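Long-range contacts in methylthioribose-1-phosphate isomerase (Saccharomyces cerevisiae, PDB 1W2W), which catalyses the interconversion of 5-methylthioribose 1-phosphate and 5-methylthioribulose 1-phosphate, a step of the methionine salvage pathway: residues 3-7 with 18-23; 57-62 with 139-144. Residue numbers count along the deposited sequence, not the author numbering.

The chain is the N-terminal part, residues 1-211, of a homodimeric isomerase related to the regulatory subunits of eIF2B; contact 1 lies in its small antiparallel sheet and contact 2 in its helical body. They follow one another along the chain: contact 1 closes the hairpin of strands 6-9 and 17-21 before contact 2 pairs helix 53-73 with helix 129-168. Their centres lie about 13 Å apart, and helix 53-73, one partner of contact 2, also carries the side chains that meet the hairpin. Ile-6 CG2 lies 3.7 Å from Leu-62 CD1, Ile-6 CD1 3.7 Å from Ile-58 CG2, and Val-20 CG1 3.8 Å from Val-59 CG2. The small sheet and the helices thus share one apolar core.

Contact 1 (3-7 with 18-23); sequences LEAIV and VKVLDQ
Residues 3-7 approach as a loop and become strand at Ile-6, running antiparallel to 18-23, which is strand as far as Leu-21. The carbonyl O of Glu-4 lies 3.5 Å from Leu-21 CD1. Ala-5 (phi/psi -64/-35) breaks the extended conformation just before the strand begins; its O accepts Leu-21 N at 2.9 Å, and its CB lies 3.7 Å from Gln-23 NE2. A water donates to Ala-5 O and Leu-21 O, 2.8 Å each, and accepts from Gln-23 NE2 at 3.0 Å; Gln-23 OE1 bonds Arg-51. Ile-6 (chi1 m, chi2 t) faces Val-20 (m) in a non-hydrogen-bonded pair, CA-CA 4.5 Å, with Ile-6 CG1 3.8 Å from Val-20 CG1. Val-7 and Lys-19 form the hydrogen-bonded pair, Val-7 N to Lys-19 O 2.8 Å and Lys-19 N to Val-7 O 3.0 Å; their side chains share the other face, where Lys-19 makes a cation-pi contact with Tyr-32. This is an antiparallel beta hairpin, extended by strand 32-34 into a three-stranded meander.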
ATOM      1  N   LEU A   3      12.209   9.329 -20.024  1.00  7.48           N
ATOM      2  CA  LEU A   3      11.911   9.820 -18.679  1.00  5.85           C
ATOM      3  C   LEU A   3      11.415  11.262 -18.652  1.00  6.61           C
ATOM      4  O   LEU A   3      11.161  11.806 -17.578  1.00  6.43           O
ATOM      5  CB  LEU A   3      13.137   9.695 -17.766  1.00  5.72           C
ATOM      6  CG  LEU A   3      13.657   8.298 -17.433  1.00  4.43           C
ATOM      7  CD1 LEU A   3      14.582   8.370 -16.227  1.00  1.97           C
ATOM      8  CD2 LEU A   3      12.524   7.325 -17.172  1.00  4.88           C
ATOM      9  N   GLU A   4      11.280  11.872 -19.824  1.00  5.09           N
ATOM     10  CA  GLU A   4      10.951  13.286 -19.923  1.00  6.38           C
ATOM     11  C   GLU A   4       9.428  13.460 -19.882  1.00  5.58           C
ATOM     12  O   GLU A   4       8.735  13.090 -20.821  1.00  5.93           O
ATOM     13  CB  GLU A   4      11.562  13.896 -21.196  1.00  7.05           C
ATOM     14  CG  GLU A   4      11.235  15.372 -21.400  1.00 10.67           C
ATOM     15  CD  GLU A   4      12.136  16.105 -22.391  1.00 14.69           C
ATOM     16  OE1 GLU A   4      12.571  15.513 -23.411  1.00 16.17           O
ATOM     17  OE2 GLU A   4      12.407  17.303 -22.146  1.00 14.57           O
ATOM     18  N   ALA A   5       8.910  14.014 -18.788  1.00  5.70           N
ATOM     19  CA  ALA A   5       7.462  14.180 -18.636  1.00  4.61           C
ATOM     20  C   ALA A   5       6.902  15.138 -19.672  1.00  4.20           C
ATOM     21  O   ALA A   5       5.784  14.954 -20.158  1.00  5.25           O
ATOM     22  CB  ALA A   5       7.115  14.677 -17.241  1.00  5.14           C
ATOM     23  N   ILE A   6       7.680  16.157 -20.008  1.00  3.92           N
ATOM     24  CA  ILE A   6       7.187  17.240 -20.855  1.00  4.49           C
ATOM     25  C   ILE A   6       8.191  17.473 -21.966  1.00  4.77           C
ATOM     26  O   ILE A   6       9.363  17.726 -21.696  1.00  6.22           O
ATOM     27  CB  ILE A   6       6.985  18.520 -20.008  1.00  4.91           C
ATOM     28  CG1 ILE A   6       5.882  18.286 -18.966  1.00  4.38           C
ATOM     29  CG2 ILE A   6       6.636  19.724 -20.903  1.00  5.80           C
ATOM     30  CD1 ILE A   6       5.910  19.294 -17.822  1.00  7.10           C
ATOM     31  N   VAL A   7       7.735  17.372 -23.210  1.00  3.63           N
ATOM     32  CA  VAL A   7       8.634  17.591 -24.333  1.00  4.02           C
ATOM     33  C   VAL A   7       8.268  18.932 -24.954  1.00  4.13           C
ATOM     34  O   VAL A   7       7.218  19.063 -25.597  1.00  6.46           O
ATOM     35  CB  VAL A   7       8.558  16.464 -25.362  1.00  2.88           C
ATOM     36  CG1 VAL A   7       9.539  16.729 -26.511  1.00  3.15           C
ATOM     37  CG2 VAL A   7       8.895  15.120 -24.691  1.00  3.32           C
ATOM     38  N   VAL A  18       4.462  21.466 -27.700  1.00  6.59           N
ATOM     39  CA  VAL A  18       4.492  20.880 -26.367  1.00  6.02           C
ATOM     40  C   VAL A  18       3.715  19.577 -26.462  1.00  5.96           C
ATOM     41  O   VAL A  18       2.603  19.556 -26.982  1.00  6.37           O
ATOM     42  CB  VAL A  18       3.838  21.829 -25.336  1.00  6.70           C
ATOM     43  CG1 VAL A  18       3.817  21.193 -23.959  1.00  6.45           C
ATOM     44  CG2 VAL A  18       4.569  23.172 -25.300  1.00  5.63           C
ATOM     45  N   LYS A  19       4.295  18.484 -25.976  1.00  6.16           N
ATOM     46  CA  LYS A  19       3.538  17.242 -25.800  1.00  5.21           C
ATOM     47  C   LYS A  19       3.975  16.624 -24.472  1.00  5.96           C
ATOM     48  O   LYS A  19       5.086  16.873 -24.023  1.00  5.64           O
ATOM     49  CB  LYS A  19       3.744  16.279 -26.979  1.00  7.42           C
ATOM     50  CG  LYS A  19       5.141  15.681 -27.092  1.00  7.84           C
ATOM     51  CD  LYS A  19       5.286  14.889 -28.391  1.00  7.54           C
ATOM     52  CE  LYS A  19       6.589  14.104 -28.421  1.00  6.76           C
ATOM     53  NZ  LYS A  19       6.817  13.481 -29.759  1.00  5.99           N
ATOM     54  N   VAL A  20       3.118  15.841 -23.828  1.00  5.46           N
ATOM     55  CA  VAL A  20       3.458  15.312 -22.509  1.00  4.81           C
ATOM     56  C   VAL A  20       3.233  13.806 -22.444  1.00  3.14           C
ATOM     57  O   VAL A  20       2.341  13.258 -23.102  1.00  5.89           O
ATOM     58  CB  VAL A  20       2.663  15.997 -21.385  1.00  5.23           C
ATOM     59  CG1 VAL A  20       2.962  17.498 -21.340  1.00  6.44           C
ATOM     60  CG2 VAL A  20       1.161  15.723 -21.549  1.00  5.10           C
ATOM     61  N   LEU A  21       4.051  13.123 -21.657  1.00  5.22           N
ATOM     62  CA  LEU A  21       3.861  11.690 -21.485  1.00  5.82           C
ATOM     63  C   LEU A  21       2.590  11.472 -20.690  1.00  6.07           C
ATOM     64  O   LEU A  21       2.352  12.171 -19.714  1.00  7.17           O
ATOM     65  CB  LEU A  21       5.025  11.103 -20.692  1.00  5.19           C
ATOM     66  CG  LEU A  21       6.257  10.622 -21.450  1.00  5.66           C
ATOM     67  CD1 LEU A  21       7.206  10.003 -20.446  1.00  4.14           C
ATOM     68  CD2 LEU A  21       5.872   9.628 -22.539  1.00  5.54           C
ATOM     69  N   ASP A  22       1.789  10.488 -21.083  1.00  9.81           N
ATOM     70  CA  ASP A  22       0.638  10.125 -20.262  1.00 10.42           C
ATOM     71  C   ASP A  22       1.108   9.236 -19.108  1.00 11.56           C
ATOM     72  O   ASP A  22       1.335   8.022 -19.272  1.00 11.02           O
ATOM     73  CB  ASP A  22      -0.397   9.385 -21.102  1.00 11.99           C
ATOM     74  CG  ASP A  22      -1.695   9.180 -20.361  1.00 13.45           C
ATOM     75  OD1 ASP A  22      -1.674   9.211 -19.105  1.00 15.99           O
ATOM     76  OD2 ASP A  22      -2.784   8.999 -20.955  1.00 16.04           O
ATOM     77  N   GLN A  23       1.260   9.835 -17.931  1.00 10.80           N
ATOM     78  CA  GLN A  23       1.855   9.087 -16.830  1.00 11.44           C
ATOM     79  C   GLN A  23       0.920   8.064 -16.219  1.00 12.64           C
ATOM     80  O   GLN A  23       1.351   7.249 -15.398  1.00 14.51           O
ATOM     81  CB  GLN A  23       2.393  10.034 -15.767  1.00 10.50           C
ATOM     82  CG  GLN A  23       3.503  10.941 -16.303  1.00 10.02           C
ATOM     83  CD  GLN A  23       4.130  11.768 -15.205  1.00 11.08           C
ATOM     84  OE1 GLN A  23       4.470  11.244 -14.146  1.00 10.45           O
ATOM     85  NE2 GLN A  23       4.274  13.070 -15.446  1.00 12.23           N
TER
HETATM   86  O   HOH W   1       3.890  14.036 -18.267  1.00 12.04           O

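Contact 2 (57-62 with 139-144); sequences AIVGSL and YVCELI
Two helical segments, 57-62 and 139-144, run nearly antiparallel, their axes 170° apart in direction and 10.1 Å at closest approach. Ile-58 lies level with Ile-144 (CA-CA 6.9 Å) and Leu-62 with Val-140 (CA-CA 6.6 Å). Ile-58, Leu-143 and Ile-144 lose most surface here. Ile-58 (chi1 m, chi2 t) spans the other two: its CG1 is 3.9 Å from Leu-143 CD2, and its CG2 is 3.6 Å from Ile-144 CG1. Leu-143 (t, p) also brings CD2 to 3.7 Å from Ser-61 OG and 4.1 Å from Ala-57 O. The Ser-61 hydroxyl is bonded within its own helix: OG (chi1 m) donates to Ala-57 O at 2.8 Å. Ile-144 (m, t) sets CD1 4.1 Å from Leu-62 CD1. One turn away, Val-140 (m) places CG2 3.9 Å from Leu-62 CD2 and CG1 4.0 Å from Ser-61 CB. No hydrogen bond crosses the interface, which is apolar helix-helix packing inside the helical domain. Helix 111-124 closes one side, its Ser-115 touching Ser-61 and bonding Tyr-139 OH; from strand 6-9, Ile-6 packs on Ile-58 and Leu-62, and Phe-8 on Leu-62 and Ile-144.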
ATOM      1  N   ALA A  57       3.010  22.781 -12.817  1.00 11.55           N
ATOM      2  CA  ALA A  57       3.241  24.202 -13.094  1.00 11.45           C
ATOM      3  C   ALA A  57       3.790  24.438 -14.494  1.00 11.62           C
ATOM      4  O   ALA A  57       3.405  25.393 -15.181  1.00 11.47           O
ATOM      5  CB  ALA A  57       4.177  24.798 -12.061  1.00 11.07           C
ATOM      6  N   ILE A  58       4.712  23.584 -14.925  1.00  9.90           N
ATOM      7  CA  ILE A  58       5.307  23.746 -16.249  1.00 11.07           C
ATOM      8  C   ILE A  58       4.301  23.477 -17.370  1.00 10.51           C
ATOM      9  O   ILE A  58       4.193  24.279 -18.305  1.00 11.32           O
ATOM     10  CB  ILE A  58       6.562  22.848 -16.414  1.00 10.47           C
ATOM     11  CG1 ILE A  58       7.693  23.349 -15.500  1.00 10.93           C
ATOM     12  CG2 ILE A  58       7.028  22.842 -17.885  1.00 11.92           C
ATOM     13  CD1 ILE A  58       8.770  22.288 -15.219  1.00 11.81           C
ATOM     14  N   VAL A  59       3.571  22.365 -17.300  1.00 10.88           N
ATOM     15  CA  VAL A  59       2.571  22.109 -18.351  1.00 11.38           C
ATOM     16  C   VAL A  59       1.460  23.159 -18.360  1.00 10.78           C
ATOM     17  O   VAL A  59       1.006  23.582 -19.434  1.00 11.95           O
ATOM     18  CB  VAL A  59       1.970  20.685 -18.325  1.00 11.33           C
ATOM     19  CG1 VAL A  59       0.947  20.539 -17.199  1.00 15.52           C
ATOM     20  CG2 VAL A  59       1.250  20.405 -19.662  1.00 12.36           C
ATOM     21  N   GLY A  60       1.037  23.590 -17.174  1.00 11.29           N
ATOM     22  CA  GLY A  60       0.051  24.661 -17.056  1.00 10.82           C
ATOM     23  C   GLY A  60       0.518  25.938 -17.745  1.00 12.07           C
ATOM     24  O   GLY A  60      -0.199  26.508 -18.586  1.00 11.22           O
ATOM     25  N   SER A  61       1.721  26.381 -17.384  1.00 11.25           N
ATOM     26  CA  SER A  61       2.341  27.559 -17.978  1.00 12.45           C
ATOM     27  C   SER A  61       2.479  27.418 -19.499  1.00 13.06           C
ATOM     28  O   SER A  61       2.129  28.327 -20.242  1.00 13.48           O
ATOM     29  CB  SER A  61       3.708  27.819 -17.338  1.00 13.15           C
ATOM     30  OG  SER A  61       3.558  28.092 -15.953  1.00 13.45           O
ATOM     31  N   LEU A  62       2.988  26.279 -19.954  1.00 11.97           N
ATOM     32  CA  LEU A  62       3.158  26.022 -21.376  1.00 12.86           C
ATOM     33  C   LEU A  62       1.831  26.055 -22.129  1.00 12.45           C
ATOM     34  O   LEU A  62       1.780  26.535 -23.268  1.00 12.34           O
ATOM     35  CB  LEU A  62       3.883  24.694 -21.628  1.00 12.34           C
ATOM     36  CG  LEU A  62       5.384  24.715 -21.349  1.00 11.93           C
ATOM     37  CD1 LEU A  62       5.921  23.291 -21.377  1.00 14.38           C
ATOM     38  CD2 LEU A  62       6.125  25.563 -22.368  1.00 14.23           C
ATOM     39  N   TYR A 139       9.364  33.651 -20.106  1.00 14.67           N
ATOM     40  CA  TYR A 139       9.043  33.189 -18.759  1.00 15.19           C
ATOM     41  C   TYR A 139       9.108  31.667 -18.667  1.00 14.05           C
ATOM     42  O   TYR A 139       9.702  31.104 -17.726  1.00 13.48           O
ATOM     43  CB  TYR A 139       7.665  33.669 -18.279  1.00 15.20           C
ATOM     44  CG  TYR A 139       7.283  32.952 -17.002  1.00 15.03           C
ATOM     45  CD1 TYR A 139       7.852  33.319 -15.793  1.00 16.63           C
ATOM     46  CD2 TYR A 139       6.372  31.898 -17.010  1.00 15.74           C
ATOM     47  CE1 TYR A 139       7.523  32.662 -14.621  1.00 14.96           C
ATOM     48  CE2 TYR A 139       6.032  31.229 -15.833  1.00 15.57           C
ATOM     49  CZ  TYR A 139       6.619  31.620 -14.646  1.00 13.24           C
ATOM     50  OH  TYR A 139       6.320  31.003 -13.459  1.00 13.90           O
ATOM     51  N   VAL A 140       8.484  30.991 -19.627  1.00 13.28           N
ATOM     52  CA  VAL A 140       8.448  29.532 -19.557  1.00 13.62           C
ATOM     53  C   VAL A 140       9.828  28.899 -19.749  1.00 13.86           C
ATOM     54  O   VAL A 140      10.151  27.895 -19.098  1.00 13.02           O
ATOM     55  CB  VAL A 140       7.373  28.894 -20.469  1.00 13.60           C
ATOM     56  CG1 VAL A 140       6.009  29.484 -20.148  1.00 15.15           C
ATOM     57  CG2 VAL A 140       7.714  29.054 -21.947  1.00 13.82           C
ATOM     58  N   CYS A 141      10.653  29.486 -20.617  1.00 13.36           N
ATOM     59  CA  CYS A 141      12.019  29.018 -20.770  1.00 12.91           C
ATOM     60  C   CYS A 141      12.763  29.135 -19.450  1.00 14.31           C
ATOM     61  O   CYS A 141      13.489  28.215 -19.059  1.00 13.82           O
ATOM     62  CB  CYS A 141      12.756  29.790 -21.868  1.00 13.49           C
ATOM     63  SG  CYS A 141      12.164  29.321 -23.518  1.00 15.24           S
ATOM     64  N   GLU A 142      12.575  30.263 -18.771  1.00 13.02           N
ATOM     65  CA  GLU A 142      13.266  30.510 -17.511  1.00 14.52           C
ATOM     66  C   GLU A 142      12.762  29.580 -16.416  1.00 13.98           C
ATOM     67  O   GLU A 142      13.568  29.022 -15.669  1.00 13.38           O
ATOM     68  CB  GLU A 142      13.122  31.965 -17.086  1.00 16.41           C
ATOM     69  CG  GLU A 142      14.003  32.886 -17.919  1.00 20.92           C
ATOM     70  CD  GLU A 142      13.518  34.319 -17.894  1.00 26.22           C
ATOM     71  OE1 GLU A 142      12.895  34.712 -16.881  1.00 28.31           O
ATOM     72  OE2 GLU A 142      13.767  35.037 -18.892  1.00 29.09           O
ATOM     73  N   LEU A 143      11.443  29.412 -16.337  1.00 13.16           N
ATOM     74  CA  LEU A 143      10.832  28.487 -15.373  1.00 12.33           C
ATOM     75  C   LEU A 143      11.433  27.086 -15.537  1.00 13.26           C
ATOM     76  O   LEU A 143      11.864  26.444 -14.564  1.00 11.16           O
ATOM     77  CB  LEU A 143       9.304  28.462 -15.552  1.00 12.95           C
ATOM     78  CG  LEU A 143       8.518  27.426 -14.731  1.00 11.22           C
ATOM     79  CD1 LEU A 143       8.498  27.803 -13.251  1.00 12.00           C
ATOM     80  CD2 LEU A 143       7.105  27.215 -15.282  1.00 12.97           C
ATOM     81  N   ILE A 144      11.467  26.612 -16.779  1.00 12.21           N
ATOM     82  CA  ILE A 144      11.964  25.277 -17.065  1.00 12.63           C
ATOM     83  C   ILE A 144      13.476  25.204 -16.822  1.00 11.97           C
ATOM     84  O   ILE A 144      13.973  24.283 -16.169  1.00 11.80           O
ATOM     85  CB  ILE A 144      11.578  24.868 -18.515  1.00 12.23           C
ATOM     86  CG1 ILE A 144      10.062  24.630 -18.607  1.00 12.52           C
ATOM     87  CG2 ILE A 144      12.350  23.615 -18.958  1.00 13.81           C
ATOM     88  CD1 ILE A 144       9.498  24.637 -20.020  1.00 14.14           C
TER